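Long-range contacts in Sn-glycerol-3-phosphate ABC transporter substrate-binding protein UspB (Mycobacterium tuberculosis, PDB 4MFI), which probably captures glycerophosphocholine outside the cytoplasmic membrane and delivers it to an ATP-binding cassette importer as its substrate-binding subunit: residues R195-A203 with Y250-A258; K33-S44 with A88-L99. All coordinates share one frame; numbering follows the deposited sequence.

Interaction 1: residues R195-A203 with Y250-A258; sequences RSAHGWANA and YAAVANDIA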
# COMPACT_ATOMS: atom_id res chain seq x y z
N ARG A 195 -21.45 -19.59 1.21
CA ARG A 195 -20.24 -19.01 1.78
C ARG A 195 -19.03 -19.52 0.99
O ARG A 195 -19.16 -20.41 0.15
CB ARG A 195 -20.10 -19.40 3.26
CG ARG A 195 -21.22 -18.89 4.16
CD ARG A 195 -21.16 -19.59 5.51
NE ARG A 195 -20.18 -19.04 6.42
CZ ARG A 195 -19.73 -19.65 7.52
NH1 ARG A 195 -20.09 -20.90 7.81
NH2 ARG A 195 -18.87 -19.02 8.29
N SER A 196 -17.85 -18.95 1.25
CA SER A 196 -16.64 -19.35 0.53
C SER A 196 -15.47 -19.54 1.47
O SER A 196 -15.40 -18.89 2.52
CB SER A 196 -16.27 -18.31 -0.53
OG SER A 196 -17.24 -18.26 -1.56
N ALA A 197 -14.54 -20.41 1.08
CA ALA A 197 -13.30 -20.60 1.83
C ALA A 197 -12.42 -19.36 1.78
O ALA A 197 -11.67 -19.09 2.73
CB ALA A 197 -12.53 -21.80 1.27
N HIS A 198 -12.47 -18.63 0.66
CA HIS A 198 -11.57 -17.50 0.43
C HIS A 198 -12.28 -16.47 -0.42
O HIS A 198 -12.99 -16.83 -1.35
CB HIS A 198 -10.29 -17.98 -0.28
CG HIS A 198 -9.18 -16.98 -0.26
ND1 HIS A 198 -8.49 -16.66 0.90
CD2 HIS A 198 -8.63 -16.22 -1.24
CE1 HIS A 198 -7.57 -15.76 0.62
NE2 HIS A 198 -7.63 -15.47 -0.67
N GLY A 199 -12.10 -15.20 -0.08
CA GLY A 199 -12.57 -14.13 -0.95
C GLY A 199 -11.39 -13.36 -1.51
O GLY A 199 -10.46 -13.03 -0.78
N TRP A 200 -11.45 -13.09 -2.81
CA TRP A 200 -10.52 -12.21 -3.49
C TRP A 200 -11.15 -10.84 -3.63
O TRP A 200 -12.35 -10.73 -3.91
CB TRP A 200 -10.21 -12.73 -4.90
CG TRP A 200 -9.43 -14.01 -4.94
CD1 TRP A 200 -9.91 -15.26 -5.22
CD2 TRP A 200 -8.02 -14.16 -4.72
NE1 TRP A 200 -8.89 -16.18 -5.17
CE2 TRP A 200 -7.72 -15.53 -4.88
CE3 TRP A 200 -6.99 -13.27 -4.39
CZ2 TRP A 200 -6.43 -16.03 -4.71
CZ3 TRP A 200 -5.71 -13.77 -4.24
CH2 TRP A 200 -5.44 -15.14 -4.39
N ALA A 201 -10.36 -9.78 -3.47
CA ALA A 201 -10.87 -8.43 -3.66
C ALA A 201 -11.41 -8.24 -5.08
O ALA A 201 -10.99 -8.93 -6.02
CB ALA A 201 -9.77 -7.42 -3.40
N ASN A 202 -12.31 -7.28 -5.24
CA ASN A 202 -12.82 -6.91 -6.56
C ASN A 202 -11.89 -5.91 -7.25
O ASN A 202 -10.75 -5.71 -6.81
CB ASN A 202 -14.26 -6.41 -6.49
CG ASN A 202 -14.40 -5.06 -5.79
OD1 ASN A 202 -13.42 -4.37 -5.49
ND2 ASN A 202 -15.64 -4.67 -5.54
N ALA A 203 -12.36 -5.27 -8.31
CA ALA A 203 -11.49 -4.41 -9.11
C ALA A 203 -10.97 -3.18 -8.38
O ALA A 203 -10.10 -2.48 -8.89
CB ALA A 203 -12.19 -4.00 -10.40
N TYR A 250 -13.49 -22.92 -4.41
CA TYR A 250 -13.54 -22.58 -2.98
C TYR A 250 -13.41 -21.07 -2.75
O TYR A 250 -13.58 -20.60 -1.63
CB TYR A 250 -12.45 -23.33 -2.20
CG TYR A 250 -11.05 -23.02 -2.67
CD1 TYR A 250 -10.40 -21.86 -2.26
CD2 TYR A 250 -10.37 -23.88 -3.52
CE1 TYR A 250 -9.12 -21.55 -2.69
CE2 TYR A 250 -9.09 -23.59 -3.96
CZ TYR A 250 -8.46 -22.43 -3.54
OH TYR A 250 -7.19 -22.11 -3.95
N ALA A 251 -13.09 -20.33 -3.80
CA ALA A 251 -12.92 -18.88 -3.68
C ALA A 251 -13.97 -18.12 -4.49
O ALA A 251 -14.58 -18.66 -5.43
CB ALA A 251 -11.51 -18.46 -4.12
N ALA A 252 -14.18 -16.86 -4.10
CA ALA A 252 -15.13 -15.98 -4.76
C ALA A 252 -14.56 -14.57 -4.83
O ALA A 252 -13.70 -14.20 -4.03
CB ALA A 252 -16.43 -15.97 -3.99
N VAL A 253 -15.06 -13.77 -5.77
CA VAL A 253 -14.75 -12.35 -5.78
C VAL A 253 -15.70 -11.65 -4.82
O VAL A 253 -16.93 -11.81 -4.91
CB VAL A 253 -14.93 -11.76 -7.19
CG1 VAL A 253 -14.66 -10.27 -7.19
CG2 VAL A 253 -14.00 -12.46 -8.16
N ALA A 254 -15.14 -10.90 -3.88
CA ALA A 254 -15.91 -10.25 -2.83
C ALA A 254 -16.04 -8.77 -3.13
O ALA A 254 -15.06 -8.15 -3.53
CB ALA A 254 -15.23 -10.45 -1.49
N ASN A 255 -17.21 -8.20 -2.91
CA ASN A 255 -17.36 -6.76 -3.10
C ASN A 255 -16.72 -5.98 -1.96
O ASN A 255 -15.74 -5.26 -2.16
CB ASN A 255 -18.82 -6.37 -3.27
CG ASN A 255 -19.01 -4.86 -3.37
OD1 ASN A 255 -18.10 -4.13 -3.76
ND2 ASN A 255 -20.20 -4.39 -3.00
N ASP A 256 -17.28 -6.12 -0.76
CA ASP A 256 -16.71 -5.46 0.42
C ASP A 256 -15.98 -6.53 1.21
O ASP A 256 -16.54 -7.15 2.12
CB ASP A 256 -17.80 -4.80 1.27
CG ASP A 256 -17.24 -3.96 2.41
OD1 ASP A 256 -16.10 -4.22 2.88
OD2 ASP A 256 -17.94 -3.04 2.87
N ILE A 257 -14.72 -6.75 0.85
CA ILE A 257 -13.99 -7.91 1.34
C ILE A 257 -13.82 -7.94 2.86
O ILE A 257 -13.99 -9.00 3.48
CB ILE A 257 -12.64 -8.08 0.60
CG1 ILE A 257 -12.04 -9.46 0.88
CG2 ILE A 257 -11.67 -6.95 0.92
CD1 ILE A 257 -10.89 -9.79 -0.03
N ALA A 258 -13.51 -6.80 3.47
CA ALA A 258 -13.32 -6.75 4.92
C ALA A 258 -14.62 -7.10 5.62
O ALA A 258 -14.64 -7.88 6.58
CB ALA A 258 -12.84 -5.39 5.34
O HOH W 1 -13.21 -6.17 -2.51
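Strands 198-201 and 251-254 run parallel with a 38° twist between their axes, His198 in register with Ala251 and Trp200 with Val253. The ladder of backbone bonds straightens along its length: Tyr250 O takes a bent bond from His198 N and a weak one from Ala197 N, whereas Ala254 N reaches Trp200 O at 2.8 Å and 173°. On the sheet face carrying His198, Trp200, Ala251 and Val253, the indole swings back toward the start of the ladder, CG lying anti to the carbonyl carbon (chi1 -68°), and its CD1 and NE1 atoms come against the alanine methyl: Trp200 NE1 is 3.6 Å from Ala251 CB. The indole N-H is bound by Ser244 of helix 232-245. Earlier along the pair, Ala197 CB packs on Tyr250 CB at 3.8 Å, and the tyrosine hydroxyl bonds to Asp181. On the other face lies Ile257, which, extended through both torsions, brings CD1 to 3.4 Å from Gly199 O. Farther along the pair a water accepts from Asn202 N and donates to Asn255 O at 2.7 Å. The side chains of Asn202 and Asn255 lie side by side, their amide planes inclined, without bonding each other; Asn202 OD1 accepts instead from Asp204 N. With helix 232-245 leading into the second strand, this is a two-stranded parallel sheet within one alpha/beta lobe of a periplasmic-binding-protein fold.

Interaction 2: residues K33-S44 with A88-L99; sequences KSGSGPIDFWSS and ALIGTDVPDVVL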
# COMPACT_ATOMS: atom_id res chain seq x y z
N LYS A 33 7.28 29.63 -4.93
CA LYS A 33 6.68 29.99 -3.65
C LYS A 33 7.80 30.38 -2.70
O LYS A 33 8.64 29.56 -2.33
CB LYS A 33 5.90 28.81 -3.08
CG LYS A 33 5.06 29.16 -1.86
CD LYS A 33 4.33 27.95 -1.34
CE LYS A 33 3.35 28.35 -0.25
NZ LYS A 33 2.66 27.17 0.34
N SER A 34 7.80 31.65 -2.31
CA SER A 34 8.84 32.16 -1.44
C SER A 34 8.20 32.92 -0.29
O SER A 34 6.97 33.02 -0.21
CB SER A 34 9.77 33.08 -2.23
OG SER A 34 9.03 34.10 -2.89
N GLY A 35 9.01 33.44 0.62
CA GLY A 35 8.46 34.21 1.72
C GLY A 35 8.23 33.41 2.99
O GLY A 35 8.59 32.23 3.06
N SER A 36 7.62 34.05 3.97
CA SER A 36 7.59 33.52 5.33
C SER A 36 6.20 33.10 5.83
O SER A 36 5.98 33.02 7.04
CB SER A 36 8.18 34.54 6.30
OG SER A 36 7.40 35.73 6.32
N GLY A 37 5.28 32.84 4.91
CA GLY A 37 3.98 32.33 5.30
C GLY A 37 4.14 30.92 5.86
O GLY A 37 5.18 30.30 5.65
N PRO A 38 3.12 30.43 6.58
CA PRO A 38 3.19 29.10 7.22
C PRO A 38 3.45 27.99 6.22
O PRO A 38 3.15 28.13 5.02
CB PRO A 38 1.79 28.94 7.82
CG PRO A 38 1.29 30.33 8.02
CD PRO A 38 1.85 31.12 6.87
N ILE A 39 4.01 26.89 6.71
CA ILE A 39 4.13 25.67 5.92
C ILE A 39 2.74 25.12 5.62
O ILE A 39 1.99 24.79 6.55
CB ILE A 39 4.95 24.61 6.70
CG1 ILE A 39 6.37 25.13 6.94
CG2 ILE A 39 4.98 23.28 5.94
CD1 ILE A 39 7.18 24.30 7.94
N ASP A 40 2.39 25.02 4.34
CA ASP A 40 1.08 24.52 3.94
C ASP A 40 1.15 23.02 3.70
O ASP A 40 1.84 22.56 2.79
CB ASP A 40 0.57 25.26 2.69
CG ASP A 40 0.21 26.72 2.96
OD1 ASP A 40 -0.44 26.99 3.99
OD2 ASP A 40 0.58 27.60 2.15
N PHE A 41 0.46 22.26 4.55
CA PHE A 41 0.46 20.80 4.50
C PHE A 41 -0.89 20.33 3.96
O PHE A 41 -1.92 20.46 4.63
CB PHE A 41 0.72 20.24 5.91
CG PHE A 41 0.60 18.75 6.03
CD1 PHE A 41 0.80 17.92 4.92
CD2 PHE A 41 0.28 18.17 7.25
CE1 PHE A 41 0.67 16.54 5.04
CE2 PHE A 41 0.16 16.79 7.37
CZ PHE A 41 0.36 15.97 6.27
N TRP A 42 -0.87 19.81 2.74
CA TRP A 42 -2.08 19.32 2.08
C TRP A 42 -2.27 17.84 2.32
O TRP A 42 -1.48 17.01 1.85
CB TRP A 42 -2.02 19.58 0.57
CG TRP A 42 -2.19 21.01 0.18
CD1 TRP A 42 -2.10 22.11 0.98
CD2 TRP A 42 -2.50 21.50 -1.13
NE1 TRP A 42 -2.32 23.25 0.25
CE2 TRP A 42 -2.57 22.90 -1.05
CE3 TRP A 42 -2.72 20.88 -2.37
CZ2 TRP A 42 -2.85 23.70 -2.16
CZ3 TRP A 42 -3.00 21.67 -3.47
CH2 TRP A 42 -3.07 23.06 -3.36
N SER A 43 -3.31 17.50 3.06
CA SER A 43 -3.60 16.11 3.41
C SER A 43 -5.07 15.77 3.17
O SER A 43 -5.94 16.64 3.20
CB SER A 43 -3.26 15.87 4.89
OG SER A 43 -3.56 14.54 5.27
N SER A 44 -5.33 14.49 2.92
CA SER A 44 -6.70 13.99 2.86
C SER A 44 -7.11 13.39 4.21
O SER A 44 -8.21 12.86 4.35
CB SER A 44 -6.82 12.92 1.77
OG SER A 44 -5.85 11.91 1.96
N ALA A 88 -3.01 23.52 -8.76
CA ALA A 88 -2.21 24.55 -8.10
C ALA A 88 -0.89 24.79 -8.82
O ALA A 88 -0.28 25.85 -8.68
CB ALA A 88 -1.96 24.16 -6.65
N LEU A 89 -0.46 23.80 -9.61
CA LEU A 89 0.83 23.86 -10.28
C LEU A 89 0.98 24.97 -11.32
O LEU A 89 2.10 25.32 -11.70
CB LEU A 89 1.18 22.50 -10.89
CG LEU A 89 1.69 21.47 -9.88
CD1 LEU A 89 1.68 20.07 -10.47
CD2 LEU A 89 3.10 21.84 -9.42
N ILE A 90 -0.13 25.54 -11.79
CA ILE A 90 -0.04 26.65 -12.74
C ILE A 90 0.59 27.89 -12.10
O ILE A 90 1.30 28.65 -12.76
CB ILE A 90 -1.40 27.01 -13.37
CG1 ILE A 90 -1.23 28.10 -14.43
CG2 ILE A 90 -2.41 27.46 -12.32
CD1 ILE A 90 -0.28 27.73 -15.57
N GLY A 91 0.33 28.08 -10.80
CA GLY A 91 0.84 29.24 -10.08
C GLY A 91 1.75 28.87 -8.92
O GLY A 91 2.36 27.79 -8.91
N THR A 92 1.84 29.75 -7.93
CA THR A 92 2.74 29.54 -6.80
C THR A 92 2.03 29.24 -5.48
O THR A 92 2.67 29.13 -4.43
CB THR A 92 3.72 30.72 -6.62
OG1 THR A 92 2.99 31.95 -6.51
CG2 THR A 92 4.67 30.80 -7.80
N ASP A 93 0.71 29.09 -5.53
CA ASP A 93 -0.04 28.68 -4.35
C ASP A 93 -0.05 27.15 -4.24
O ASP A 93 -1.09 26.53 -4.03
CB ASP A 93 -1.47 29.24 -4.37
CG ASP A 93 -1.51 30.75 -4.22
OD1 ASP A 93 -1.77 31.44 -5.23
OD2 ASP A 93 -1.29 31.24 -3.10
N VAL A 94 1.13 26.56 -4.39
CA VAL A 94 1.31 25.13 -4.21
C VAL A 94 1.51 24.85 -2.72
O VAL A 94 1.87 25.74 -1.96
CB VAL A 94 2.54 24.61 -5.00
CG1 VAL A 94 2.27 24.68 -6.50
CG2 VAL A 94 3.79 25.39 -4.63
N PRO A 95 1.25 23.60 -2.31
CA PRO A 95 1.56 23.22 -0.93
C PRO A 95 3.07 23.18 -0.71
O PRO A 95 3.83 23.08 -1.68
CB PRO A 95 0.99 21.80 -0.83
CG PRO A 95 0.98 21.29 -2.25
CD PRO A 95 0.63 22.50 -3.07
N ASP A 96 3.49 23.26 0.55
CA ASP A 96 4.88 22.98 0.89
C ASP A 96 5.12 21.49 1.07
O ASP A 96 6.20 20.97 0.77
CB ASP A 96 5.27 23.71 2.17
CG ASP A 96 5.27 25.21 2.00
OD1 ASP A 96 6.31 25.76 1.58
OD2 ASP A 96 4.21 25.83 2.26
N VAL A 97 4.09 20.81 1.57
CA VAL A 97 4.13 19.37 1.84
C VAL A 97 2.83 18.79 1.32
O VAL A 97 1.75 19.29 1.67
CB VAL A 97 4.27 19.09 3.36
CG1 VAL A 97 4.21 17.59 3.63
CG2 VAL A 97 5.57 19.69 3.89
N VAL A 98 2.92 17.78 0.48
CA VAL A 98 1.72 17.20 -0.13
C VAL A 98 1.70 15.68 -0.02
O VAL A 98 2.72 15.01 -0.22
CB VAL A 98 1.53 17.67 -1.61
CG1 VAL A 98 2.71 17.22 -2.48
CG2 VAL A 98 0.21 17.18 -2.17
N LEU A 99 0.53 15.14 0.32
CA LEU A 99 0.34 13.70 0.48
C LEU A 99 0.01 13.05 -0.87
O LEU A 99 -1.05 13.30 -1.45
CB LEU A 99 -0.79 13.45 1.47
CG LEU A 99 -1.08 12.00 1.87
CD1 LEU A 99 0.13 11.40 2.56
CD2 LEU A 99 -2.30 11.93 2.77
O HOH W 2 -0.49 27.08 -0.90
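Lys33 and Asp96 meet at about a right angle, the extended lysine chain bringing NZ to 2.8 Å from Asp96 OD2. The ammonium group is gripped by three acceptors: that carboxylate oxygen, Val94 O, which NZ meets nearly in line with the C=O bond, and OD2 of Asp40 in its own segment. Within the two segments Asp96 OD2 takes two donors, from opposite faces of its plane: Lys33 NZ, 49° out of it, and Asp40 N, whose bond is almost straight at 178°. The carboxylate oxygens Asp40 OD2 and Asp96 OD2 stand only 4.0 Å apart, a proximity the shared lysine would be expected to offset. Arg319 holds the other oxygen of Asp96 in a salt bridge and so helps fix the carboxylate's rotation. Beside this network, with CG next to its own backbone N (chi1 -73°), Trp42 lays its indole over Pro95. Pro95 CB sits 3.4 Å from the centroid of the five-membered ring, a CH-pi contact over its face, while Ala88 CB touches CH2 at the far end of the six-membered ring; Lys84 adds a cation-pi contact. Phe41 CD1 packs on Val97 CG1 at 3.7 Å, with Val97 O at the ring's edge. Backbone bonds set this register: Asp40 O accepts from both Asp96 N and Val97 N, then Trp42 N reaches Val97 O and Leu99 N reaches Trp42 O. Strand 69-73 lies beyond strand 39-43 and strand 307-310 beyond strand 97-101, an interior parallel pair as in the N-terminal lobe of other periplasmic binding proteins.

Overall arrangement
Starting from the N terminus, interaction 2 closes first: strand 39-43 is followed by helix 50-63, strand 69-73 and helix 78-88 before strand 97-101 returns beside it, which ties the N-terminal strand into the large mixed sheet. The chain then passes through the long broken strand 144-160 and helix 177-191 before interaction 1 opens, and that loop, with helix 232-245 inside it, closes at strand 251-254, joined to strand 198-201 in a separate two-stranded sheet. The two loops neither nest nor cross. The centres of interactions 1 and 2 lie 41 Å apart, on opposite sides of the molecule. Both illustrate parallel strand pairing across intervening helices.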